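Local coordinates for protein serpin 2 (Anopheles gambiae, PDB 3PZF) that inhibits the clip-domain serine proteases CLIPB9, CLIPB10 and CLIPB4 and so restrains phenoloxidase activation and melanization in mosquito haemolymph, at residues I108-V114 against I177-I183; F185-Y191 against L237-G241; D291-N297 against S331-A337. One frame throughout, in Å; residues are numbered along the deposited sequence. Where two conformers were deposited one is given.

How the contacts relate
All three contacts belong to the serpin main sheet or its upper end. Contact 1 (108-114 with 177-183) is wholly buried, a hydrogen-bonded ladder with apolar side chains and one side-chain bond, T110 to N181. Contact 3 (291-297 with 331-337), centred about 10 Å from it, is only partly buried and carries charged and amide groups as well as apolar ones. The two touch: strand 332-341 runs parallel to 177-188, and L179 O probably accepts a hydrogen bond from F334 N. Contact 2 (185-191 with 237-241), also partly buried, uses the far end of strand 177-188, about 27 Å between centres from either; there an aromatic cluster and bridging waters replace the regular ladder.

Contact 1 of 3, residues I108-V114 against I177-I183; sequences IATNFFV and ITLVNVI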
loop_
_atom_site.group_PDB
_atom_site.type_symbol
_atom_site.label_atom_id
_atom_site.label_comp_id
_atom_site.label_asym_id
_atom_site.label_seq_id
_atom_site.Cartn_x
_atom_site.Cartn_y
_atom_site.Cartn_z
ATOM N N ILE A 108 -1.157 10.010 2.808
ATOM C CA ILE A 108 -0.063 9.524 1.982
ATOM C C ILE A 108 0.979 10.644 1.880
ATOM O O ILE A 108 0.655 11.777 1.503
ATOM C CB ILE A 108 -0.575 9.150 0.587
ATOM C CG1 ILE A 108 -1.538 7.955 0.679
ATOM C CG2 ILE A 108 0.573 8.828 -0.371
ATOM C CD1 ILE A 108 -2.370 7.819 -0.634
ATOM N N ALA A 109 2.218 10.356 2.258
ATOM C CA ALA A 109 3.247 11.393 2.289
ATOM C C ALA A 109 4.440 10.961 1.459
ATOM O O ALA A 109 4.908 9.822 1.569
ATOM C CB ALA A 109 3.665 11.702 3.711
ATOM N N THR A 110 4.946 11.885 0.644
ATOM C CA THR A 110 6.002 11.554 -0.295
ATOM C C THR A 110 6.967 12.733 -0.367
ATOM O O THR A 110 6.537 13.883 -0.489
ATOM C CB THR A 110 5.412 11.300 -1.728
ATOM O OG1 THR A 110 4.427 10.268 -1.692
ATOM C CG2 THR A 110 6.515 10.916 -2.736
ATOM N N ASN A 111 8.265 12.447 -0.290
ATOM C CA ASN A 111 9.303 13.480 -0.306
ATOM C C ASN A 111 10.531 13.005 -1.082
ATOM O O ASN A 111 11.027 11.908 -0.831
ATOM C CB ASN A 111 9.733 13.794 1.144
ATOM C CG ASN A 111 10.385 15.166 1.303
ATOM O OD1 ASN A 111 11.022 15.691 0.385
ATOM N ND2 ASN A 111 10.253 15.737 2.502
ATOM N N PHE A 112 11.037 13.835 -1.989
ATOM C CA PHE A 112 12.394 13.659 -2.499
ATOM C C PHE A 112 13.349 14.401 -1.558
ATOM O O PHE A 112 13.178 15.587 -1.324
ATOM C CB PHE A 112 12.590 14.292 -3.862
ATOM C CG PHE A 112 11.849 13.626 -4.992
ATOM C CD1 PHE A 112 12.502 12.741 -5.840
ATOM C CD2 PHE A 112 10.532 13.969 -5.269
ATOM C CE1 PHE A 112 11.815 12.162 -6.913
ATOM C CE2 PHE A 112 9.868 13.418 -6.356
ATOM C CZ PHE A 112 10.517 12.521 -7.178
ATOM N N PHE A 113 14.342 13.703 -1.026
ATOM C CA PHE A 113 15.402 14.336 -0.230
ATOM C C PHE A 113 16.636 14.470 -1.126
ATOM O O PHE A 113 17.245 13.473 -1.519
ATOM C CB PHE A 113 15.687 13.492 1.020
ATOM C CG PHE A 113 14.534 13.451 2.005
ATOM C CD1 PHE A 113 14.333 14.502 2.886
ATOM C CD2 PHE A 113 13.626 12.387 2.020
ATOM C CE1 PHE A 113 13.290 14.492 3.777
ATOM C CE2 PHE A 113 12.573 12.371 2.919
ATOM C CZ PHE A 113 12.399 13.420 3.795
ATOM N N VAL A 114 17.001 15.712 -1.452
ATOM C CA VAL A 114 17.902 15.984 -2.551
ATOM C C VAL A 114 19.164 16.571 -1.967
ATOM O O VAL A 114 19.078 17.415 -1.085
ATOM C CB VAL A 114 17.254 16.987 -3.538
ATOM C CG1 VAL A 114 18.162 17.267 -4.686
ATOM C CG2 VAL A 114 15.896 16.423 -4.065
ATOM N N ILE A 177 19.854 11.451 -4.355
ATOM C CA ILE A 177 18.423 11.724 -4.245
ATOM C C ILE A 177 17.763 10.463 -3.684
ATOM O O ILE A 177 17.947 9.381 -4.229
ATOM C CB ILE A 177 17.782 12.079 -5.614
ATOM C CG1 ILE A 177 18.309 13.423 -6.119
ATOM C CG2 ILE A 177 16.254 12.108 -5.492
ATOM C CD1 ILE A 177 17.841 13.767 -7.495
ATOM N N THR A 178 17.032 10.599 -2.579
ATOM C CA THR A 178 16.305 9.479 -1.997
ATOM C C THR A 178 14.834 9.853 -2.031
ATOM O O THR A 178 14.465 10.967 -1.676
ATOM C CB THR A 178 16.730 9.195 -0.552
ATOM O OG1 THR A 178 18.147 8.941 -0.507
ATOM C CG2 THR A 178 16.022 7.957 -0.009
ATOM N N LEU A 179 13.999 8.934 -2.495
ATOM C CA LEU A 179 12.591 9.219 -2.661
ATOM C C LEU A 179 11.922 8.366 -1.600
ATOM O O LEU A 179 12.118 7.154 -1.591
ATOM C CB LEU A 179 12.132 8.791 -4.058
ATOM C CG LEU A 179 10.636 8.894 -4.371
ATOM C CD1 LEU A 179 10.073 10.270 -4.056
ATOM C CD2 LEU A 179 10.369 8.554 -5.851
ATOM N N VAL A 180 11.139 8.989 -0.718
ATOM C CA VAL A 180 10.587 8.293 0.451
ATOM C C VAL A 180 9.085 8.441 0.432
ATOM O O VAL A 180 8.584 9.527 0.202
ATOM C CB VAL A 180 11.138 8.908 1.760
ATOM C CG1 VAL A 180 10.527 8.206 2.984
ATOM C CG2 VAL A 180 12.641 8.778 1.803
ATOM N N ASN A 181 8.366 7.341 0.648
ATOM C CA ASN A 181 6.929 7.387 0.760
ATOM C C ASN A 181 6.458 6.632 1.998
ATOM O O ASN A 181 6.931 5.539 2.285
ATOM C CB ASN A 181 6.271 6.769 -0.474
ATOM C CG ASN A 181 4.769 6.636 -0.320
ATOM O OD1 ASN A 181 4.015 7.594 -0.527
ATOM N ND2 ASN A 181 4.331 5.465 0.056
ATOM N N VAL A 182 5.519 7.226 2.720
ATOM C CA VAL A 182 4.897 6.554 3.851
ATOM C C VAL A 182 3.391 6.769 3.779
ATOM O O VAL A 182 2.892 7.656 3.093
ATOM C CB VAL A 182 5.435 7.040 5.230
ATOM C CG1 VAL A 182 6.922 6.693 5.387
ATOM C CG2 VAL A 182 5.242 8.538 5.388
ATOM N N ILE A 183 2.660 5.926 4.496
ATOM C CA ILE A 183 1.211 6.012 4.496
ATOM C C ILE A 183 0.728 5.682 5.892
ATOM O O ILE A 183 1.380 4.921 6.611
ATOM C CB ILE A 183 0.574 5.044 3.500
ATOM C CG1 ILE A 183 -0.940 5.301 3.429
ATOM C CG2 ILE A 183 0.888 3.595 3.913
ATOM C CD1 ILE A 183 -1.651 4.516 2.313
#
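F112 and L179 lie side by side at the tight heart of this strand pair, with CD1 of L179 over the centre of the F112 ring. The CH-pi contact is almost perpendicular, CD1 of L179 lying 3.6 Å from the F112 ring centroid. It is made possible by L179 setting CG anti to its backbone N (chi1 174°), which swings the branch toward the neighbouring strand. I177 CG2 closes in at the rim of the same ring, 3.8 Å from F112 CD1. Next along this face, T110 OG1 donates to N181 OD1 at 2.9 Å, in the carbonyl plane and on a lone pair. A109 O stands close to that same N181 OD1, an acceptor beside an acceptor. The strands 105-115 and 177-188 are antiparallel neighbours in the main sheet of the serpin fold, and six backbone bonds tie them here; the one from A109 N to V182 O, 2.9 Å long, is nearly straight at 178°. Helix 45-58 packs against I108, T110 and N181 on the face bearing F112, the region known in serpins as the shutter. On the other face, lined by A109, F113, V180 and V182, helix 144-158 lies across the sheet. Here F113 offers the edge of its ring to V180, with CD2 of F113 3.7 Å from CG2 of V180, while W154 meets F113 edge-to-face. Side-chain packing is looser at the end where V114 CG1 and I177 CG1 stand 4.1 Å apart, and around the T178 side chain, whose hydroxyl bonds Y141 instead of the facing strand. Every residue is nevertheless buried, so this looser end gives onto other protein: I177 packs on I118 and L315.

Contact 2 of 3, residues F185-Y191 against L237-G241; sequences FKGLWTY and LPYRG
The Y239 ring is sandwiched between two aromatic side chains of 185-191. Over one face lies the indole of W189 in an offset stack, its six-membered ring 4.5 Å from the Y239 ring, centroid to centroid, with the planes 14° apart. The opposite face receives the edge of F185, a T-shaped pair whose planes stand at 86°; CE2 of F185 comes within 3.4 Å of CZ of Y239. L188 O sits at the edge of the tyrosine. The far face of the indole is covered by L237 CD1 in a CH-pi contact, and P238 O lies at its edge, so a layered series F185, Y239, W189, L237 runs through the contact. With CG anti to the carbonyl carbon (chi1 -63°), the W189 indole folds back over segment 237-241 although its CB starts out in the other direction. Backbone bonds join the two segments beside the rings. R240 N donates to L188 O at 2.8 Å, and T190 N to P238 O at 3.0 Å. That P238 carbonyl also takes a water, which in turn accepts from Y191 N, and a weak bond from T190 OG1. A second water links L188 N to R240 O. The guanidinium of R240 spreads over T190 CA and forms a salt bridge with E353. This place is the breach of serpins, the upper end of the main sheet where the reactive loop enters. The tyrosine hydroxyl and the indole N-H both turn to the chain at and just before the hinge: Y239 OH bonds S346 OG, W189 NE1 bonds N342 O. The chemistry implies a close-packed aromatic cluster engaged with the hinge in this native state, its bonds probably having to rearrange if the loop inserts further.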
loop_
_atom_site.group_PDB
_atom_site.type_symbol
_atom_site.label_atom_id
_atom_site.label_comp_id
_atom_site.label_asym_id
_atom_site.label_seq_id
_atom_site.Cartn_x
_atom_site.Cartn_y
_atom_site.Cartn_z
ATOM N N PHE A 185 -3.055 5.242 8.323
ATOM C CA PHE A 185 -4.498 5.112 8.229
ATOM C C PHE A 185 -5.105 4.763 9.577
ATOM O O PHE A 185 -4.722 3.785 10.200
ATOM C CB PHE A 185 -4.883 4.038 7.224
ATOM C CG PHE A 185 -6.333 3.655 7.291
ATOM C CD1 PHE A 185 -7.325 4.604 7.090
ATOM C CD2 PHE A 185 -6.703 2.352 7.566
ATOM C CE1 PHE A 185 -8.668 4.247 7.155
ATOM C CE2 PHE A 185 -8.051 1.991 7.634
ATOM C CZ PHE A 185 -9.029 2.949 7.435
ATOM N N LYS A 186 -6.027 5.611 10.015
ATOM C CA LYS A 186 -6.834 5.362 11.183
ATOM C C LYS A 186 -8.284 5.323 10.746
ATOM O O LYS A 186 -8.771 6.233 10.052
ATOM C CB LYS A 186 -6.636 6.475 12.215
ATOM C CG LYS A 186 -7.578 6.353 13.406
ATOM C CD LYS A 186 -7.425 7.509 14.380
ATOM C CE LYS A 186 -6.008 7.607 14.919
ATOM N N GLY A 187 -8.992 4.276 11.140
ATOM C CA GLY A 187 -10.388 4.144 10.746
ATOM C C GLY A 187 -11.171 3.237 11.684
ATOM O O GLY A 187 -10.587 2.519 12.477
ATOM N N LEU A 188 -12.498 3.283 11.586
ATOM C CA LEU A 188 -13.381 2.491 12.451
ATOM C C LEU A 188 -14.183 1.530 11.619
ATOM O O LEU A 188 -14.732 1.899 10.559
ATOM C CB LEU A 188 -14.380 3.392 13.187
ATOM C CG LEU A 188 -13.797 4.294 14.275
ATOM C CD1 LEU A 188 -14.824 5.320 14.749
ATOM C CD2 LEU A 188 -13.328 3.429 15.419
ATOM N N TRP A 189 -14.316 0.298 12.088
ATOM C CA TRP A 189 -15.211 -0.614 11.399
ATOM C C TRP A 189 -16.642 -0.093 11.480
ATOM O O TRP A 189 -17.076 0.380 12.533
ATOM C CB TRP A 189 -15.228 -1.985 12.101
ATOM C CG TRP A 189 -13.940 -2.737 12.136
ATOM C CD1 TRP A 189 -13.335 -3.265 13.260
ATOM C CD2 TRP A 189 -13.112 -3.103 11.031
ATOM N NE1 TRP A 189 -12.176 -3.917 12.912
ATOM C CE2 TRP A 189 -12.012 -3.838 11.554
ATOM C CE3 TRP A 189 -13.175 -2.881 9.652
ATOM C CZ2 TRP A 189 -10.989 -4.341 10.741
ATOM C CZ3 TRP A 189 -12.157 -3.382 8.845
ATOM C CH2 TRP A 189 -11.084 -4.103 9.387
ATOM N N THR A 190 -17.397 -0.218 10.394
ATOM C CA THR A 190 -18.827 0.010 10.463
ATOM C C THR A 190 -19.447 -0.993 11.464
ATOM O O THR A 190 -20.372 -0.676 12.207
ATOM C CB THR A 190 -19.452 -0.173 9.083
ATOM O OG1 THR A 190 -18.787 0.703 8.152
ATOM C CG2 THR A 190 -20.957 0.125 9.126
ATOM N N TYR A 191 -18.898 -2.198 11.501
ATOM C CA TYR A 191 -19.433 -3.260 12.367
ATOM C C TYR A 191 -18.305 -3.743 13.294
ATOM O O TYR A 191 -17.542 -4.623 12.949
ATOM C CB TYR A 191 -19.973 -4.413 11.529
ATOM C CG TYR A 191 -21.081 -3.961 10.591
ATOM C CD1 TYR A 191 -22.314 -3.575 11.104
ATOM C CD2 TYR A 191 -20.865 -3.857 9.226
ATOM C CE1 TYR A 191 -23.330 -3.135 10.272
ATOM C CE2 TYR A 191 -21.885 -3.413 8.379
ATOM C CZ TYR A 191 -23.106 -3.061 8.915
ATOM O OH TYR A 191 -24.104 -2.613 8.088
ATOM N N LEU A 237 -14.939 -6.204 5.107
ATOM C CA LEU A 237 -15.318 -5.445 6.304
ATOM C C LEU A 237 -15.155 -3.958 6.011
ATOM O O LEU A 237 -14.025 -3.479 5.843
ATOM C CB LEU A 237 -14.423 -5.794 7.511
ATOM C CG LEU A 237 -14.448 -7.268 7.916
ATOM C CD1 LEU A 237 -13.620 -7.425 9.241
ATOM C CD2 LEU A 237 -15.893 -7.803 8.061
ATOM N N PRO A 238 -16.269 -3.234 5.937
ATOM C CA PRO A 238 -16.249 -1.803 5.625
ATOM C C PRO A 238 -15.816 -0.948 6.812
ATOM O O PRO A 238 -16.073 -1.320 7.952
ATOM C CB PRO A 238 -17.713 -1.510 5.298
ATOM C CG PRO A 238 -18.479 -2.544 6.095
ATOM C CD PRO A 238 -17.647 -3.765 5.977
ATOM N N TYR A 239 -15.178 0.188 6.535
ATOM C CA TYR A 239 -14.948 1.207 7.549
ATOM C C TYR A 239 -15.998 2.314 7.458
ATOM O O TYR A 239 -16.548 2.556 6.386
ATOM C CB TYR A 239 -13.566 1.847 7.352
ATOM C CG TYR A 239 -12.382 0.940 7.583
ATOM C CD1 TYR A 239 -11.870 0.734 8.866
ATOM C CD2 TYR A 239 -11.743 0.330 6.515
ATOM C CE1 TYR A 239 -10.760 -0.075 9.071
ATOM C CE2 TYR A 239 -10.624 -0.474 6.714
ATOM C CZ TYR A 239 -10.146 -0.676 7.989
ATOM O OH TYR A 239 -9.036 -1.475 8.188
ATOM N N ARG A 240 -16.242 3.029 8.555
ATOM C CA ARG A 240 -17.152 4.172 8.525
ATOM C C ARG A 240 -16.605 5.245 7.592
ATOM O O ARG A 240 -15.396 5.437 7.499
ATOM C CB ARG A 240 -17.335 4.757 9.926
ATOM C CG ARG A 240 -17.924 3.757 10.918
ATOM C CD ARG A 240 -18.415 4.406 12.191
ATOM N NE ARG A 240 -18.923 3.370 13.091
ATOM C CZ ARG A 240 -20.155 2.863 13.044
ATOM N NH1 ARG A 240 -21.037 3.310 12.150
ATOM N NH2 ARG A 240 -20.511 1.908 13.901
ATOM N N GLY A 241 -17.504 5.931 6.898
ATOM C CA GLY A 241 -17.108 6.990 5.986
ATOM C C GLY A 241 -17.622 6.806 4.564
ATOM O O GLY A 241 -17.449 7.693 3.724
HETATM O O HOH W 1 -13.583 5.117 9.645
HETATM O O HOH W 2 -17.284 -3.438 9.414
#

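Contact 3 of 3, residues D291-N297 against S331-A337; sequences DFSEQLN and SRIFQKA
N297 directs its amide at the 331-337 backbone by setting CG anti to its own carbonyl carbon (chi1 -63°), while D291 reaches K336 from the opposite end with CG wedged between the backbone N and carbonyl carbon (chi1 52°). Between them strands 277-295 and 332-341 pair antiparallel as two neighbouring strands of the serpin main sheet; the other edge of 332-341 runs alongside 177-188. F292 and A337, then E294 and Q335, form the hydrogen-bonded pairs, and L296 N continues the ladder to I333 O at 2.8 Å. Beyond that point the backbone leaves strand geometry to start helix 297-302. On the side facing helices 24-35 and 45-58, L296 crosses I333 at about a right angle, with CD1 of L296 3.8 Å from CG2 of I333. F29 backs L296, whereas L51 and I55 receive I333. The other face carries Q295, R332, F334 and K336. Q295, extended beyond CG, presents OE1 to R332 NH1 at 3.1 Å, a bent bond between an amide and a guanidinium set almost perpendicular to each other; R332 NH2 is held by E173 O. OE1 of Q295 also lies near the F334 ring. At the D291 end the fully extended K336 carries its ammonium past S293 toward the carboxylate. That salt bridge is long, 4.0 Å from D291 OD1 to K336 NZ, and a water bridges the pair, donating a hydrogen bond to D291 OD1 and accepting one from K336 NZ; E165 O is a further acceptor for NZ. At the other end, the N297 amide takes the place of a backbone pair: its OD1 accepts from I333 N at 3.0 Å in the carbonyl plane, and its ND2 donates to S331 O, likewise at 3.0 Å.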
loop_
_atom_site.group_PDB
_atom_site.type_symbol
_atom_site.label_atom_id
_atom_site.label_comp_id
_atom_site.label_asym_id
_atom_site.label_seq_id
_atom_site.Cartn_x
_atom_site.Cartn_y
_atom_site.Cartn_z
ATOM N N ASP A 291 4.629 -3.221 11.061
ATOM C CA ASP A 291 4.982 -2.357 9.963
ATOM C C ASP A 291 5.963 -3.070 9.043
ATOM O O ASP A 291 6.511 -4.127 9.363
ATOM C CB ASP A 291 5.510 -1.021 10.471
ATOM C CG ASP A 291 6.596 -1.165 11.451
ATOM O OD1 ASP A 291 7.661 -1.692 11.078
ATOM O OD2 ASP A 291 6.391 -0.716 12.592
ATOM N N PHE A 292 6.187 -2.478 7.885
ATOM C CA PHE A 292 6.947 -3.162 6.860
ATOM C C PHE A 292 7.587 -2.059 6.030
ATOM O O PHE A 292 6.904 -1.126 5.606
ATOM C CB PHE A 292 6.059 -4.036 5.960
ATOM C CG PHE A 292 6.842 -4.802 4.930
ATOM C CD1 PHE A 292 7.541 -5.951 5.282
ATOM C CD2 PHE A 292 6.947 -4.334 3.618
ATOM C CE1 PHE A 292 8.295 -6.647 4.341
ATOM C CE2 PHE A 292 7.707 -5.027 2.673
ATOM C CZ PHE A 292 8.373 -6.191 3.044
ATOM N N SER A 293 8.898 -2.137 5.887
ATOM C CA SER A 293 9.674 -1.129 5.169
ATOM C C SER A 293 10.487 -1.848 4.106
ATOM O O SER A 293 10.955 -2.964 4.339
ATOM C CB SER A 293 10.611 -0.418 6.146
ATOM O OG SER A 293 11.171 0.737 5.564
ATOM N N GLU A 294 10.693 -1.227 2.955
ATOM C CA GLU A 294 11.495 -1.859 1.917
ATOM C C GLU A 294 12.089 -0.819 0.971
ATOM O O GLU A 294 11.472 0.208 0.698
ATOM C CB GLU A 294 10.668 -2.860 1.105
ATOM C CG GLU A 294 11.503 -3.622 0.074
ATOM C CD GLU A 294 10.816 -4.850 -0.474
ATOM O OE1 GLU A 294 9.576 -4.815 -0.634
ATOM O OE2 GLU A 294 11.512 -5.853 -0.743
ATOM N N GLN A 295 13.273 -1.115 0.467
ATOM C CA GLN A 295 13.838 -0.298 -0.588
ATOM C C GLN A 295 13.275 -0.907 -1.873
ATOM O O GLN A 295 13.362 -2.128 -2.074
ATOM C CB GLN A 295 15.360 -0.369 -0.546
ATOM C CG GLN A 295 16.007 0.304 -1.718
ATOM C CD GLN A 295 17.527 0.215 -1.617
ATOM O OE1 GLN A 295 18.100 0.446 -0.550
ATOM N NE2 GLN A 295 18.172 -0.149 -2.712
ATOM N N LEU A 296 12.677 -0.069 -2.720
ATOM C CA LEU A 296 11.866 -0.551 -3.844
ATOM C C LEU A 296 12.693 -0.757 -5.114
ATOM O O LEU A 296 12.179 -1.321 -6.071
ATOM C CB LEU A 296 10.707 0.411 -4.138
ATOM C CG LEU A 296 9.737 0.689 -2.977
ATOM C CD1 LEU A 296 8.520 1.526 -3.479
ATOM C CD2 LEU A 296 9.240 -0.640 -2.332
ATOM N N ASN A 297 13.964 -0.343 -5.117
ATOM C CA ASN A 297 14.805 -0.515 -6.314
ATOM C C ASN A 297 14.729 -1.953 -6.852
ATOM O O ASN A 297 14.419 -2.184 -8.029
ATOM C CB ASN A 297 16.285 -0.175 -6.042
ATOM C CG ASN A 297 16.502 1.278 -5.645
ATOM O OD1 ASN A 297 15.715 1.845 -4.897
ATOM N ND2 ASN A 297 17.591 1.890 -6.143
ATOM N N SER A 331 18.539 7.768 -6.437
ATOM C CA SER A 331 19.485 6.785 -5.908
ATOM C C SER A 331 18.767 5.598 -5.309
ATOM O O SER A 331 19.051 4.460 -5.664
ATOM C CB SER A 331 20.360 7.419 -4.842
ATOM O OG SER A 331 20.929 8.616 -5.338
ATOM N N ARG A 332 17.865 5.876 -4.374
ATOM C CA ARG A 332 17.136 4.826 -3.646
ATOM C C ARG A 332 15.708 5.264 -3.430
ATOM O O ARG A 332 15.457 6.462 -3.257
ATOM C CB ARG A 332 17.777 4.610 -2.285
ATOM C CG ARG A 332 19.214 4.083 -2.350
ATOM C CD ARG A 332 19.750 3.856 -0.971
ATOM N NE ARG A 332 21.189 3.605 -0.985
ATOM C CZ ARG A 332 21.767 2.472 -0.583
ATOM N NH1 ARG A 332 21.037 1.451 -0.128
ATOM N NH2 ARG A 332 23.089 2.361 -0.635
ATOM N N ILE A 333 14.783 4.299 -3.455
ATOM C CA ILE A 333 13.378 4.554 -3.178
ATOM C C ILE A 333 12.998 3.734 -1.958
ATOM O O ILE A 333 13.226 2.521 -1.916
ATOM C CB ILE A 333 12.463 4.135 -4.364
ATOM C CG1 ILE A 333 12.871 4.912 -5.624
ATOM C CG2 ILE A 333 10.999 4.387 -4.029
ATOM C CD1 ILE A 333 12.074 4.535 -6.864
ATOM N N PHE A 334 12.423 4.389 -0.958
ATOM C CA PHE A 334 12.010 3.680 0.257
ATOM C C PHE A 334 10.512 3.861 0.467
ATOM O O PHE A 334 9.976 4.954 0.257
ATOM C CB PHE A 334 12.744 4.230 1.486
ATOM C CG PHE A 334 14.241 3.991 1.484
ATOM C CD1 PHE A 334 14.762 2.749 1.829
ATOM C CD2 PHE A 334 15.119 5.022 1.194
ATOM C CE1 PHE A 334 16.133 2.537 1.844
ATOM C CE2 PHE A 334 16.493 4.817 1.197
ATOM C CZ PHE A 334 16.997 3.573 1.534
ATOM N N GLN A 335 9.823 2.800 0.893
ATOM C CA GLN A 335 8.438 2.949 1.292
ATOM C C GLN A 335 8.240 2.250 2.628
ATOM O O GLN A 335 8.801 1.172 2.858
ATOM C CB GLN A 335 7.481 2.303 0.268
ATOM C CG GLN A 335 6.040 2.384 0.723
ATOM C CD GLN A 335 5.017 1.921 -0.326
ATOM O OE1 GLN A 335 4.336 2.735 -0.968
ATOM N NE2 GLN A 335 4.863 0.616 -0.450
ATOM N N LYS A 336 7.474 2.855 3.522
ATOM C CA LYS A 336 7.131 2.153 4.769
ATOM C C LYS A 336 5.658 2.372 5.077
ATOM O O LYS A 336 5.094 3.425 4.781
ATOM C CB LYS A 336 7.978 2.643 5.938
ATOM C CG LYS A 336 7.761 1.836 7.250
ATOM C CD LYS A 336 8.942 2.143 8.259
ATOM C CE LYS A 336 8.938 1.165 9.446
ATOM N NZ LYS A 336 10.163 1.322 10.361
ATOM N N ALA A 337 5.034 1.349 5.660
ATOM C CA ALA A 337 3.608 1.384 6.003
ATOM C C ALA A 337 3.395 0.629 7.302
ATOM O O ALA A 337 4.018 -0.403 7.503
ATOM C CB ALA A 337 2.791 0.720 4.907
HETATM O O HOH W 3 9.709 -0.768 12.334
#